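PDB 2VEC: pirin-like protein YhaK from Escherichia coli, which is a monomeric cytoplasmic bicupin of the pirin family that lacks quercetin 2,3-dioxygenase activity and is probably sensitive to oxidation through a reactive cysteine. Local coordinates for residues Q42-F47 with Q68-P73; K84-N89 with L116-G121; E112-S117 with P151-L156; M160-L165 with I187-G192; H210-A215 with A243-R248. One frame throughout, in Å; residues are numbered along the deposited sequence. Where two conformers were deposited one is given.

Interaction 1 of 5, residues Q42-F47 with Q68-P73; sequences QARYTF and QEVLAP
A chi1 of 171° swings CG of Q68 away from its own amide N and extends the chain to A43, while Y45 turns its ring (chi1 52°) back over the same side chain. The Q68 CB methylene lies on one face of the Y45 ring, 4.0 Å from the ring centroid, a CH-pi contact that suits a broad aromatic beside an aliphatic stem. Farther out, Q68 NE2 gives a hydrogen bond of 2.9 Å to A43 O, meeting that oxygen from above the carbonyl plane, and it also binds W40 O. A water in the plane of the phenol ring accepts from Y45 OH and donates to Q68 OE1, so both ends of the amide are used. On the other side of the strand, R44 and E69 form a long salt bridge, NH2 to OE1 3.9 Å, with their planes nearly perpendicular. A second water donates to E69 OE2 at 2.6 Å and hydrogen-bonds T46 OG1. These long polar chains suit a contact near the surface. V70 CG2 packs on R44 CG at 3.8 Å. Two backbone bonds, Y45 N to Q68 O and Q68 N to Y45 O, make the pair an antiparallel hydrogen-bonded one, adding edge strand 45-48 to strand 63-71 in a sheet of the Pirin-family cupin domain.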
# COMPACT_ATOMS: atom_id res chain seq x y z
N GLN A 42 15.40 5.82 1.07
CA GLN A 42 15.45 7.21 1.50
C GLN A 42 14.40 8.08 0.82
O GLN A 42 14.28 9.26 1.13
CB GLN A 42 16.85 7.81 1.29
CG GLN A 42 17.83 7.28 2.30
CD GLN A 42 18.22 5.84 2.03
OE1 GLN A 42 18.45 5.46 0.87
NE2 GLN A 42 18.31 5.03 3.09
N ALA A 43 13.62 7.51 -0.10
CA ALA A 43 12.69 8.34 -0.85
C ALA A 43 11.51 8.76 0.06
O ALA A 43 11.09 7.98 0.93
CB ALA A 43 12.20 7.63 -2.08
N ARG A 44 11.03 9.99 -0.12
CA ARG A 44 9.88 10.49 0.65
C ARG A 44 8.93 11.19 -0.34
O ARG A 44 9.38 12.09 -1.06
CB ARG A 44 10.35 11.53 1.68
CG ARG A 44 11.20 11.00 2.82
CD ARG A 44 11.83 12.17 3.63
NE ARG A 44 10.73 12.98 4.19
CZ ARG A 44 10.54 14.28 3.98
NH1 ARG A 44 11.39 15.00 3.25
NH2 ARG A 44 9.48 14.88 4.54
N TYR A 45 7.66 10.79 -0.38
CA TYR A 45 6.69 11.38 -1.30
C TYR A 45 5.28 11.09 -0.82
O TYR A 45 5.09 10.11 -0.11
CB TYR A 45 6.87 10.83 -2.72
CG TYR A 45 6.89 9.31 -2.87
CD1 TYR A 45 8.08 8.60 -2.81
CD2 TYR A 45 5.72 8.61 -3.13
CE1 TYR A 45 8.08 7.19 -2.98
CE2 TYR A 45 5.70 7.19 -3.33
CZ TYR A 45 6.89 6.50 -3.22
OH TYR A 45 6.90 5.13 -3.40
N THR A 46 4.33 11.95 -1.20
CA THR A 46 2.90 11.75 -0.89
C THR A 46 1.99 12.01 -2.11
O THR A 46 2.02 13.12 -2.66
CB THR A 46 2.44 12.72 0.23
OG1 THR A 46 3.34 12.62 1.35
CG2 THR A 46 1.02 12.39 0.67
N PHE A 47 1.22 10.98 -2.53
CA PHE A 47 0.20 11.13 -3.56
C PHE A 47 -1.11 11.35 -2.79
O PHE A 47 -1.37 10.59 -1.87
CB PHE A 47 -0.06 9.85 -4.38
CG PHE A 47 1.08 9.40 -5.29
CD1 PHE A 47 1.09 9.79 -6.63
CD2 PHE A 47 2.00 8.50 -4.86
CE1 PHE A 47 2.10 9.33 -7.49
CE2 PHE A 47 3.03 8.04 -5.71
CZ PHE A 47 3.09 8.46 -7.00
N GLN A 68 5.19 7.57 1.08
CA GLN A 68 6.34 6.90 1.65
C GLN A 68 7.05 7.93 2.48
O GLN A 68 7.29 9.05 2.03
CB GLN A 68 7.27 6.33 0.59
CG GLN A 68 8.59 5.82 1.23
CD GLN A 68 9.39 4.93 0.31
OE1 GLN A 68 8.84 3.99 -0.29
NE2 GLN A 68 10.70 5.21 0.19
N GLU A 69 7.34 7.58 3.73
CA GLU A 69 7.95 8.52 4.66
C GLU A 69 9.13 7.86 5.33
O GLU A 69 9.19 6.63 5.44
CB GLU A 69 6.92 8.99 5.69
CG GLU A 69 5.85 9.94 5.08
CD GLU A 69 6.46 11.28 4.63
OE1 GLU A 69 7.15 11.94 5.47
OE2 GLU A 69 6.27 11.66 3.45
N VAL A 70 10.08 8.70 5.74
CA VAL A 70 11.27 8.26 6.46
C VAL A 70 11.29 9.03 7.78
O VAL A 70 11.28 10.25 7.76
CB VAL A 70 12.56 8.52 5.63
CG1 VAL A 70 13.83 8.18 6.42
CG2 VAL A 70 12.53 7.75 4.29
N LEU A 71 11.32 8.31 8.91
CA LEU A 71 11.53 8.90 10.24
C LEU A 71 12.96 8.65 10.73
O LEU A 71 13.43 7.51 10.71
CB LEU A 71 10.55 8.27 11.25
CG LEU A 71 9.14 8.82 11.47
CD1 LEU A 71 8.40 7.91 12.46
CD2 LEU A 71 9.15 10.25 12.01
N ALA A 72 13.63 9.72 11.20
CA ALA A 72 15.01 9.64 11.71
C ALA A 72 15.09 8.85 13.04
O ALA A 72 14.08 8.74 13.76
CB ALA A 72 15.57 11.06 11.90
N PRO A 73 16.28 8.27 13.35
CA PRO A 73 16.53 7.67 14.69
C PRO A 73 15.91 8.50 15.84
O PRO A 73 16.03 9.74 15.83
CB PRO A 73 18.06 7.70 14.81
CG PRO A 73 18.58 7.69 13.41
CD PRO A 73 17.45 8.12 12.44
O HOH W 1 9.23 3.95 -2.98
O HOH W 2 6.02 13.57 1.67

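Interaction 2 of 5, residues K84-N89 with L116-G121; sequences KVDILN and LSTQPG
T118 grips V85 through its side chain: OG1 sits between the backbone N and the carbonyl carbon (chi1 67°) and donates a short hydrogen bond of 2.6 Å to V85 O. The same torsion sends the methyl CG2 toward I87, where it lies 4.0 Å from I87 CG1. A threonine fits here because one branch is polar and the other apolar. The D86 carboxylate also turns toward T118. Its CG stands beside the backbone N (chi1 -68°), which brings OD1 within 3.1 Å of T118 N; this N-H meets the oxygen from above the carboxylate plane. OD1 also forms a salt bridge with R179, whose NH2 binds T118 O as well, and D86 OD2 takes a hydrogen bond from Q180. I87 and L116 face each other as an antiparallel hydrogen-bonded pair, held by I87 N to L116 O at 3.0 Å and L116 N to I87 O at 2.8 Å. Their branched side chains stay on one face, CB to CB 4.4 Å, as suits a buried place. Every touching residue is buried, and the aspartate is met by a backbone N-H, an arginine and a glutamine; this chemistry would probably stabilise its negative charge while fixing the backbone at S117-T118.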
# COMPACT_ATOMS: atom_id res chain seq x y z
N LYS A 84 -12.16 9.70 8.19
CA LYS A 84 -12.99 8.58 7.63
C LYS A 84 -12.21 7.73 6.61
O LYS A 84 -12.66 7.48 5.50
CB LYS A 84 -14.33 9.04 7.03
CG LYS A 84 -15.37 9.46 8.09
CD LYS A 84 -16.73 9.87 7.50
CE LYS A 84 -17.61 10.43 8.64
NZ LYS A 84 -18.96 10.96 8.23
N VAL A 85 -11.03 7.31 7.02
CA VAL A 85 -10.16 6.47 6.20
C VAL A 85 -9.51 5.43 7.11
O VAL A 85 -9.33 5.67 8.30
CB VAL A 85 -9.02 7.27 5.51
CG1 VAL A 85 -9.58 8.18 4.40
CG2 VAL A 85 -8.16 8.06 6.55
N ASP A 86 -9.20 4.28 6.53
CA ASP A 86 -8.38 3.28 7.21
C ASP A 86 -7.00 3.38 6.66
O ASP A 86 -6.80 3.79 5.51
CB ASP A 86 -8.93 1.89 6.95
CG ASP A 86 -10.28 1.69 7.66
OD1 ASP A 86 -10.55 2.39 8.67
OD2 ASP A 86 -11.06 0.84 7.20
N ILE A 87 -6.03 2.99 7.49
CA ILE A 87 -4.62 3.24 7.18
C ILE A 87 -3.93 1.90 7.05
O ILE A 87 -4.00 1.08 7.96
CB ILE A 87 -3.96 4.03 8.36
CG1 ILE A 87 -4.70 5.35 8.67
CG2 ILE A 87 -2.46 4.27 8.13
CD1 ILE A 87 -4.87 6.27 7.50
N LEU A 88 -3.23 1.68 5.95
CA LEU A 88 -2.45 0.46 5.82
C LEU A 88 -1.00 0.83 5.63
O LEU A 88 -0.67 1.54 4.67
CB LEU A 88 -2.97 -0.34 4.62
CG LEU A 88 -2.59 -1.83 4.50
CD1 LEU A 88 -3.65 -2.58 3.68
CD2 LEU A 88 -1.19 -1.98 3.88
N ASN A 89 -0.14 0.35 6.54
CA ASN A 89 1.27 0.63 6.52
C ASN A 89 2.05 -0.61 6.11
O ASN A 89 1.77 -1.73 6.58
CB ASN A 89 1.77 1.09 7.93
CG ASN A 89 1.15 2.43 8.36
OD1 ASN A 89 0.85 3.28 7.52
ND2 ASN A 89 0.88 2.59 9.63
N LEU A 116 -4.78 -0.34 10.26
CA LEU A 116 -5.51 0.31 11.37
C LEU A 116 -6.87 0.72 10.85
O LEU A 116 -6.94 1.53 9.93
CB LEU A 116 -4.73 1.53 11.86
CG LEU A 116 -3.29 1.24 12.30
CD1 LEU A 116 -2.55 2.55 12.58
CD2 LEU A 116 -3.34 0.38 13.57
N SER A 117 -7.93 0.15 11.42
CA SER A 117 -9.31 0.46 11.02
C SER A 117 -9.70 1.53 12.00
O SER A 117 -9.97 1.22 13.16
CB SER A 117 -10.20 -0.77 11.11
OG SER A 117 -9.78 -1.69 10.11
N THR A 118 -9.61 2.78 11.56
CA THR A 118 -9.59 3.89 12.51
C THR A 118 -11.01 4.25 12.95
O THR A 118 -11.99 3.90 12.27
CB THR A 118 -8.88 5.15 11.96
OG1 THR A 118 -9.64 5.69 10.89
CG2 THR A 118 -7.47 4.80 11.45
N GLN A 119 -11.09 4.96 14.06
CA GLN A 119 -12.36 5.29 14.68
C GLN A 119 -12.47 6.79 14.85
O GLN A 119 -11.50 7.44 15.21
CB GLN A 119 -12.49 4.65 16.07
CG GLN A 119 -12.10 3.19 16.21
CD GLN A 119 -12.12 2.75 17.69
OE1 GLN A 119 -11.09 2.72 18.38
NE2 GLN A 119 -13.33 2.45 18.20
N PRO A 120 -13.66 7.35 14.58
CA PRO A 120 -13.98 8.77 14.74
C PRO A 120 -13.45 9.42 16.02
O PRO A 120 -13.74 8.95 17.12
CB PRO A 120 -15.51 8.77 14.77
CG PRO A 120 -15.87 7.67 13.84
CD PRO A 120 -14.81 6.60 14.03
N GLY A 121 -12.67 10.49 15.86
CA GLY A 121 -12.20 11.27 17.01
C GLY A 121 -11.07 10.62 17.81
O GLY A 121 -10.70 11.13 18.87

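Interaction 3 of 5, residues E112-S117 with P151-L156; sequences EALLLS and PLIQKL
E112 meets K155 at one end of an antiparallel ladder that joins strand 112-116 to the edge strand 153-157 of the six-stranded sheet in the N-terminal cupin domain. The E112 chain is extended beyond CG, and K155 bends at chi3 (-65°) to bring NZ to the syn side of E112 OE2, a salt bridge of 2.9 Å. Two further partners fix this pair: S109 N binds E112 OE1, and K155 NZ also reaches Q107 O. A113 follows as a hydrogen-bonded pair with L156, A113 N to L156 O being 2.9 Å; its small methyl lies on the face with L156, where L176 also packs. L114 turns to the opposite face, its CD1 reaching both I153 CG2 at 3.9 Å and the aliphatic stem of K155, with V106 beyond, so a branched apolar chain is well placed. L115 and Q154 are a hydrogen-bonded pair, and the two side chains run side by side in the same direction, L115 CD2 to Q154 NE2 3.4 Å; the amide keeps its polar ends busy with Q177 N at OE1 and a water at NE2. At L116 the face changes back, and CD2 rests 3.8 Å from I153 CG1 of its non-hydrogen-bonded partner, again with the side chains alongside each other. S117 ends the walk: S117 N donates to L152 O, while its hydroxyl receives a hydrogen bond from N150. The water beside Q154 also donates to L115 O and to P151 O and accepts from S117 OG, the bond to P151 O measuring 2.7 Å.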
# COMPACT_ATOMS: atom_id res chain seq x y z
N GLU A 112 6.55 -6.42 7.44
CA GLU A 112 5.18 -6.54 7.91
C GLU A 112 4.31 -5.46 7.31
O GLU A 112 4.80 -4.35 7.05
CB GLU A 112 5.11 -6.41 9.42
CG GLU A 112 5.75 -7.59 10.19
CD GLU A 112 5.62 -7.40 11.70
OE1 GLU A 112 6.42 -6.62 12.29
OE2 GLU A 112 4.70 -7.99 12.29
N ALA A 113 3.04 -5.79 7.13
CA ALA A 113 2.00 -4.84 6.77
C ALA A 113 1.00 -4.74 7.94
O ALA A 113 0.67 -5.75 8.60
CB ALA A 113 1.29 -5.29 5.46
N LEU A 114 0.54 -3.53 8.20
CA LEU A 114 -0.32 -3.25 9.35
C LEU A 114 -1.56 -2.54 8.83
O LEU A 114 -1.41 -1.55 8.09
CB LEU A 114 0.46 -2.33 10.30
CG LEU A 114 -0.26 -1.52 11.40
CD1 LEU A 114 -0.88 -2.44 12.47
CD2 LEU A 114 0.72 -0.61 12.06
N LEU A 115 -2.74 -2.97 9.25
CA LEU A 115 -3.96 -2.23 8.96
C LEU A 115 -4.57 -1.65 10.24
O LEU A 115 -4.83 -2.36 11.21
CB LEU A 115 -4.99 -3.12 8.23
CG LEU A 115 -6.32 -2.43 7.91
CD1 LEU A 115 -6.17 -1.42 6.75
CD2 LEU A 115 -7.43 -3.43 7.56
N LEU A 116 -4.78 -0.34 10.26
CA LEU A 116 -5.51 0.31 11.37
C LEU A 116 -6.87 0.72 10.85
O LEU A 116 -6.94 1.53 9.93
CB LEU A 116 -4.73 1.53 11.86
CG LEU A 116 -3.29 1.24 12.30
CD1 LEU A 116 -2.55 2.55 12.58
CD2 LEU A 116 -3.34 0.38 13.57
N SER A 117 -7.93 0.15 11.42
CA SER A 117 -9.31 0.46 11.02
C SER A 117 -9.70 1.53 12.00
O SER A 117 -9.97 1.22 13.16
CB SER A 117 -10.20 -0.77 11.11
OG SER A 117 -9.78 -1.69 10.11
N PRO A 151 -11.67 -5.51 12.55
CA PRO A 151 -10.78 -5.49 13.73
C PRO A 151 -10.00 -4.16 13.77
O PRO A 151 -9.66 -3.63 12.72
CB PRO A 151 -9.81 -6.65 13.45
CG PRO A 151 -10.47 -7.51 12.50
CD PRO A 151 -11.29 -6.57 11.61
N LEU A 152 -9.76 -3.62 14.96
CA LEU A 152 -9.01 -2.35 15.09
C LEU A 152 -7.61 -2.45 14.48
O LEU A 152 -7.16 -1.53 13.81
CB LEU A 152 -8.86 -1.96 16.58
CG LEU A 152 -10.14 -1.47 17.28
CD1 LEU A 152 -9.79 -0.97 18.67
CD2 LEU A 152 -10.81 -0.38 16.48
N ILE A 153 -6.92 -3.57 14.73
CA ILE A 153 -5.53 -3.73 14.32
C ILE A 153 -5.33 -5.14 13.77
O ILE A 153 -5.73 -6.13 14.43
CB ILE A 153 -4.60 -3.54 15.55
CG1 ILE A 153 -4.65 -2.10 16.08
CG2 ILE A 153 -3.11 -3.99 15.24
CD1 ILE A 153 -4.01 -1.92 17.47
N GLN A 154 -4.74 -5.24 12.59
CA GLN A 154 -4.31 -6.52 12.03
C GLN A 154 -2.91 -6.34 11.49
O GLN A 154 -2.56 -5.24 10.98
CB GLN A 154 -5.21 -6.93 10.88
CG GLN A 154 -6.68 -7.08 11.27
CD GLN A 154 -7.53 -7.18 10.04
OE1 GLN A 154 -7.64 -8.25 9.43
NE2 GLN A 154 -8.12 -6.07 9.63
N LYS A 155 -2.12 -7.41 11.53
CA LYS A 155 -0.82 -7.39 10.88
C LYS A 155 -0.66 -8.63 10.00
O LYS A 155 -1.27 -9.65 10.29
CB LYS A 155 0.28 -7.45 11.94
CG LYS A 155 0.54 -6.16 12.67
CD LYS A 155 1.97 -6.17 13.27
CE LYS A 155 2.20 -7.22 14.35
NZ LYS A 155 3.65 -7.09 14.81
N LEU A 156 0.20 -8.54 8.99
CA LEU A 156 0.50 -9.63 8.07
C LEU A 156 1.99 -9.65 7.77
O LEU A 156 2.62 -8.62 7.51
CB LEU A 156 -0.31 -9.48 6.75
CG LEU A 156 -0.00 -10.42 5.55
CD1 LEU A 156 -1.26 -10.73 4.78
CD2 LEU A 156 1.04 -9.79 4.59
O HOH W 3 -7.52 -3.53 11.03
O HOH W 4 -7.03 1.13 14.80

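Interaction 4 of 5, residues M160-L165 with I187-G192; sequences MGKQQL and IVLDKG
K162 and V188 bring strand 163-168 against strand 183-189 in the C-terminal cupin domain, at the point where the antiparallel ladder runs out into a turn. One direct hydrogen bond links the segments, V188 N to K162 O at 3.0 Å, and the donor stands well above the carbonyl plane. Two CH contacts support it: I187 CA lies 3.3 Å from the same K162 O, and K162 CA approaches V188 O. Beyond this pair Q163 and I187 form a non-hydrogen-bonded pair, their side chains on one face of the sheet; Q163 sends its amide off to N196 O.

Water extends the polar link, because one molecule donates both to M160 O at 2.6 Å and to V188 O at 3.0 Å, so it bridges the two carbonyls. Van der Waals contacts with carbonyl oxygens come next. V188 sets CB against G161 O at 3.5 Å, so the branched V188 side chain lies against the 160-161 backbone, and I187 CG2 touches K162 O. The I187 side chain also touches L247 and L251 of strand 247-254.

Apolar packing proper is found in two places. At the first, V188 CG2 comes within 4.3 Å of M160 SD. The second is the lysine stem, whose long aliphatic run lets a charged residue cover a leucine. K162 bends at chi3 (52°) and crosses L189 at about a right angle; NZ goes on to S194 O, and the methylene K162 CE rests 3.5 Å from L189 CD2.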
# COMPACT_ATOMS: atom_id res chain seq x y z
N MET A 160 6.98 -12.25 0.43
CA MET A 160 8.04 -11.82 -0.54
C MET A 160 8.13 -12.73 -1.78
O MET A 160 9.15 -12.75 -2.49
CB MET A 160 9.42 -11.72 0.16
CG MET A 160 9.44 -10.78 1.38
SD MET A 160 8.96 -9.09 0.93
CE MET A 160 9.21 -8.21 2.45
N GLY A 161 7.06 -13.47 -2.06
CA GLY A 161 7.04 -14.33 -3.25
C GLY A 161 6.69 -13.46 -4.48
O GLY A 161 6.55 -12.24 -4.37
N LYS A 162 6.54 -14.10 -5.64
CA LYS A 162 6.21 -13.33 -6.86
C LYS A 162 5.00 -12.43 -6.67
O LYS A 162 5.04 -11.24 -7.04
CB LYS A 162 5.99 -14.24 -8.06
CG LYS A 162 7.21 -15.06 -8.47
CD LYS A 162 6.98 -15.78 -9.82
CE LYS A 162 6.50 -14.80 -10.93
NZ LYS A 162 6.28 -15.54 -12.21
N GLN A 163 3.92 -12.98 -6.11
CA GLN A 163 2.77 -12.13 -5.77
C GLN A 163 2.06 -12.66 -4.55
O GLN A 163 1.98 -13.89 -4.37
CB GLN A 163 1.76 -12.03 -6.92
CG GLN A 163 1.20 -13.40 -7.45
CD GLN A 163 0.01 -13.13 -8.36
OE1 GLN A 163 -1.06 -12.66 -7.88
NE2 GLN A 163 0.17 -13.39 -9.65
N GLN A 164 1.59 -11.78 -3.69
CA GLN A 164 0.81 -12.19 -2.52
C GLN A 164 -0.39 -11.29 -2.40
O GLN A 164 -0.28 -10.09 -2.59
CB GLN A 164 1.67 -12.11 -1.24
CG GLN A 164 0.93 -12.57 0.02
CD GLN A 164 1.76 -12.46 1.29
OE1 GLN A 164 2.79 -11.80 1.33
NE2 GLN A 164 1.28 -13.09 2.36
N LEU A 165 -1.55 -11.86 -2.11
CA LEU A 165 -2.72 -11.06 -1.77
C LEU A 165 -2.56 -10.69 -0.30
O LEU A 165 -2.53 -11.57 0.57
CB LEU A 165 -3.99 -11.90 -2.01
CG LEU A 165 -5.30 -11.27 -1.55
CD1 LEU A 165 -5.66 -10.06 -2.48
CD2 LEU A 165 -6.38 -12.30 -1.55
N ILE A 187 3.98 -7.41 -4.89
CA ILE A 187 4.68 -8.08 -6.00
C ILE A 187 6.19 -7.99 -5.83
O ILE A 187 6.70 -6.92 -5.58
CB ILE A 187 4.29 -7.40 -7.37
CG1 ILE A 187 2.83 -7.70 -7.68
CG2 ILE A 187 5.15 -7.93 -8.57
CD1 ILE A 187 1.89 -6.50 -7.46
N VAL A 188 6.90 -9.10 -5.94
CA VAL A 188 8.37 -9.08 -5.84
C VAL A 188 8.86 -9.93 -6.99
O VAL A 188 8.63 -11.15 -7.00
CB VAL A 188 8.89 -9.66 -4.46
CG1 VAL A 188 10.43 -9.53 -4.35
CG2 VAL A 188 8.20 -8.91 -3.26
N LEU A 189 9.51 -9.30 -7.96
CA LEU A 189 9.94 -9.99 -9.20
C LEU A 189 11.38 -9.65 -9.53
O LEU A 189 11.80 -8.51 -9.26
CB LEU A 189 9.07 -9.56 -10.40
CG LEU A 189 7.57 -9.91 -10.36
CD1 LEU A 189 6.76 -9.26 -11.50
CD2 LEU A 189 7.30 -11.43 -10.27
N ASP A 190 12.09 -10.61 -10.12
CA ASP A 190 13.40 -10.38 -10.74
C ASP A 190 13.16 -9.78 -12.13
O ASP A 190 12.07 -9.93 -12.70
CB ASP A 190 14.22 -11.68 -10.88
CG ASP A 190 14.58 -12.32 -9.53
OD1 ASP A 190 14.78 -11.58 -8.55
OD2 ASP A 190 14.70 -13.57 -9.44
N LYS A 191 14.16 -9.09 -12.65
CA LYS A 191 14.08 -8.49 -13.98
C LYS A 191 13.61 -9.53 -15.00
O LYS A 191 14.11 -10.67 -15.02
CB LYS A 191 15.44 -7.90 -14.38
CG LYS A 191 15.44 -7.15 -15.68
CD LYS A 191 16.85 -6.69 -16.03
CE LYS A 191 16.88 -5.91 -17.33
NZ LYS A 191 17.02 -6.78 -18.51
N GLY A 192 12.63 -9.15 -15.80
CA GLY A 192 12.13 -10.01 -16.85
C GLY A 192 11.07 -11.01 -16.41
O GLY A 192 10.51 -11.70 -17.25
O HOH W 5 9.92 -12.95 -4.92

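Interaction 5 of 5, residues H210-A215 with A243-R248; sequences HGKFHA and ADSPLR
The H210 ring, in one of its two conformers, has the backbone N of R248 over the centre of one face, 4.0 Å above its plane. In that conformer the R248 stem passes close to H210 NE2, and the guanidinium plane stands steeply to the ring, 78° away; R248 NE itself is bound to H186 NE2. W40 also meets the H210 ring. The H214 ring offers its edge: D244 OD2 lies in the ring plane and accepts from ND1 through its syn lone pair, 2.7 Å, with ring and carboxylate nearly coplanar. H214 reaches it with chi1 55°, which turns CG between the backbone N and the carbonyl carbon. F213 is the apolar ring, its CD1 3.4 Å from L247 CD1, and L225 and L241 add to its surroundings, so a large aromatic suits this buried place.

The backbones pair twice, H210 with R248 as a hydrogen-bonded pair and F213 with A243 as a non-hydrogen-bonded one, with a shift of two residues between them. G211, at a positive phi of 91°, lets its CA pass 3.5 Å from P246 O.

Between the two ladders a backbone bond, D244 N to K212 O at 2.9 Å, and a serine hydroxyl, S245 OG, that accepts from K212 N at 3.1 Å link the chains; S245 OG also binds G34 O. A hydroxyl here stands in for a backbone acceptor, and the straight histidine-carboxylate bond would probably stabilise a positive charge on H214.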
# COMPACT_ATOMS: atom_id res chain seq x y z
N HIS A 210 10.03 -0.24 -5.39
CA HIS A 210 11.34 -0.03 -5.98
C HIS A 210 11.48 -0.82 -7.26
O HIS A 210 10.87 -1.85 -7.50
CB HIS A 210 12.50 -0.25 -5.02
CG HIS A 210 12.78 -1.69 -4.70
ND1 HIS A 210 13.49 -2.51 -5.54
CD2 HIS A 210 12.46 -2.43 -3.62
CE1 HIS A 210 13.60 -3.71 -5.00
NE2 HIS A 210 12.99 -3.68 -3.83
N GLY A 211 12.18 -0.17 -8.19
CA GLY A 211 12.36 -0.69 -9.55
C GLY A 211 11.30 -0.25 -10.56
O GLY A 211 10.33 0.45 -10.23
N LYS A 212 11.52 -0.63 -11.80
CA LYS A 212 10.68 -0.18 -12.90
C LYS A 212 10.00 -1.40 -13.52
O LYS A 212 10.49 -2.52 -13.41
CB LYS A 212 11.52 0.57 -13.93
CG LYS A 212 12.71 -0.17 -14.41
CD LYS A 212 13.57 0.70 -15.36
CE LYS A 212 14.98 0.14 -15.47
NZ LYS A 212 15.63 0.65 -16.74
N PHE A 213 8.84 -1.18 -14.14
CA PHE A 213 8.05 -2.28 -14.66
C PHE A 213 7.03 -1.75 -15.64
O PHE A 213 6.82 -0.54 -15.72
CB PHE A 213 7.38 -3.10 -13.54
CG PHE A 213 6.29 -2.38 -12.75
CD1 PHE A 213 6.59 -1.34 -11.87
CD2 PHE A 213 4.96 -2.82 -12.82
CE1 PHE A 213 5.56 -0.71 -11.07
CE2 PHE A 213 3.94 -2.20 -12.05
CZ PHE A 213 4.25 -1.15 -11.16
N HIS A 214 6.42 -2.65 -16.40
CA HIS A 214 5.33 -2.23 -17.24
C HIS A 214 4.14 -3.15 -17.11
O HIS A 214 4.25 -4.26 -16.59
CB HIS A 214 5.76 -2.07 -18.70
CG HIS A 214 6.41 -3.29 -19.30
ND1 HIS A 214 7.72 -3.65 -19.03
CD2 HIS A 214 5.94 -4.21 -20.18
CE1 HIS A 214 8.01 -4.75 -19.71
NE2 HIS A 214 6.96 -5.09 -20.43
N ALA A 215 2.99 -2.65 -17.52
CA ALA A 215 1.78 -3.45 -17.46
C ALA A 215 1.29 -3.71 -18.87
O ALA A 215 1.36 -2.83 -19.73
CB ALA A 215 0.74 -2.73 -16.67
N ALA A 243 8.62 -7.14 -14.90
CA ALA A 243 9.69 -6.37 -14.29
C ALA A 243 10.76 -5.97 -15.30
O ALA A 243 11.19 -6.79 -16.10
CB ALA A 243 10.31 -7.12 -13.11
N ASP A 244 11.15 -4.70 -15.25
CA ASP A 244 12.22 -4.19 -16.08
C ASP A 244 13.50 -3.98 -15.31
O ASP A 244 14.51 -3.60 -15.90
CB ASP A 244 11.80 -2.90 -16.73
CG ASP A 244 10.69 -3.10 -17.70
OD1 ASP A 244 10.84 -3.98 -18.57
OD2 ASP A 244 9.66 -2.43 -17.56
N SER A 245 13.44 -4.25 -14.01
CA SER A 245 14.61 -4.38 -13.13
C SER A 245 14.11 -5.17 -11.92
O SER A 245 12.92 -5.48 -11.85
CB SER A 245 15.10 -3.00 -12.68
OG SER A 245 14.10 -2.30 -11.94
N PRO A 246 15.00 -5.47 -10.94
CA PRO A 246 14.45 -6.08 -9.71
C PRO A 246 13.35 -5.19 -9.14
O PRO A 246 13.53 -3.97 -9.09
CB PRO A 246 15.66 -6.15 -8.79
CG PRO A 246 16.86 -6.23 -9.74
CD PRO A 246 16.47 -5.34 -10.90
N LEU A 247 12.22 -5.76 -8.74
CA LEU A 247 11.02 -4.96 -8.53
C LEU A 247 10.33 -5.30 -7.20
O LEU A 247 10.25 -6.46 -6.83
CB LEU A 247 10.05 -5.27 -9.67
CG LEU A 247 8.66 -4.64 -9.61
CD1 LEU A 247 8.77 -3.15 -9.92
CD2 LEU A 247 7.70 -5.38 -10.55
N ARG A 248 9.83 -4.27 -6.50
CA ARG A 248 8.78 -4.48 -5.51
C ARG A 248 7.70 -3.50 -5.91
O ARG A 248 8.00 -2.33 -6.20
CB ARG A 248 9.25 -4.21 -4.10
CG ARG A 248 10.08 -5.36 -3.50
CD ARG A 248 10.36 -5.07 -2.04
NE ARG A 248 9.17 -4.98 -1.20
CZ ARG A 248 9.26 -4.81 0.12
NH1 ARG A 248 10.48 -4.73 0.68
NH2 ARG A 248 8.16 -4.73 0.86

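Overall arrangement
Interactions 1, 2 and 3 belong to one six-stranded sheet in the N-terminal half of the bicupin, whereas 4 and 5 meet through strands 183-189 and 247-254 in the C-terminal half. Interaction 2 is fully buried and is held by backbone and side-chain hydrogen bonds, with D86 also salt-bridged to R179; interaction 1 lies at the surface, where waters and a long salt bridge are added to the backbone pair. Interactions 2 and 3 share L116 and S117 and are joined by N89 O and L114 N; interaction 3 is partly buried, with the longest ladder. Interactions 4 and 5 touch at L189 O with L247 N; both are partly buried, 4 water-bridged and 5 combining two short backbone ladders with a histidine-aspartate bond.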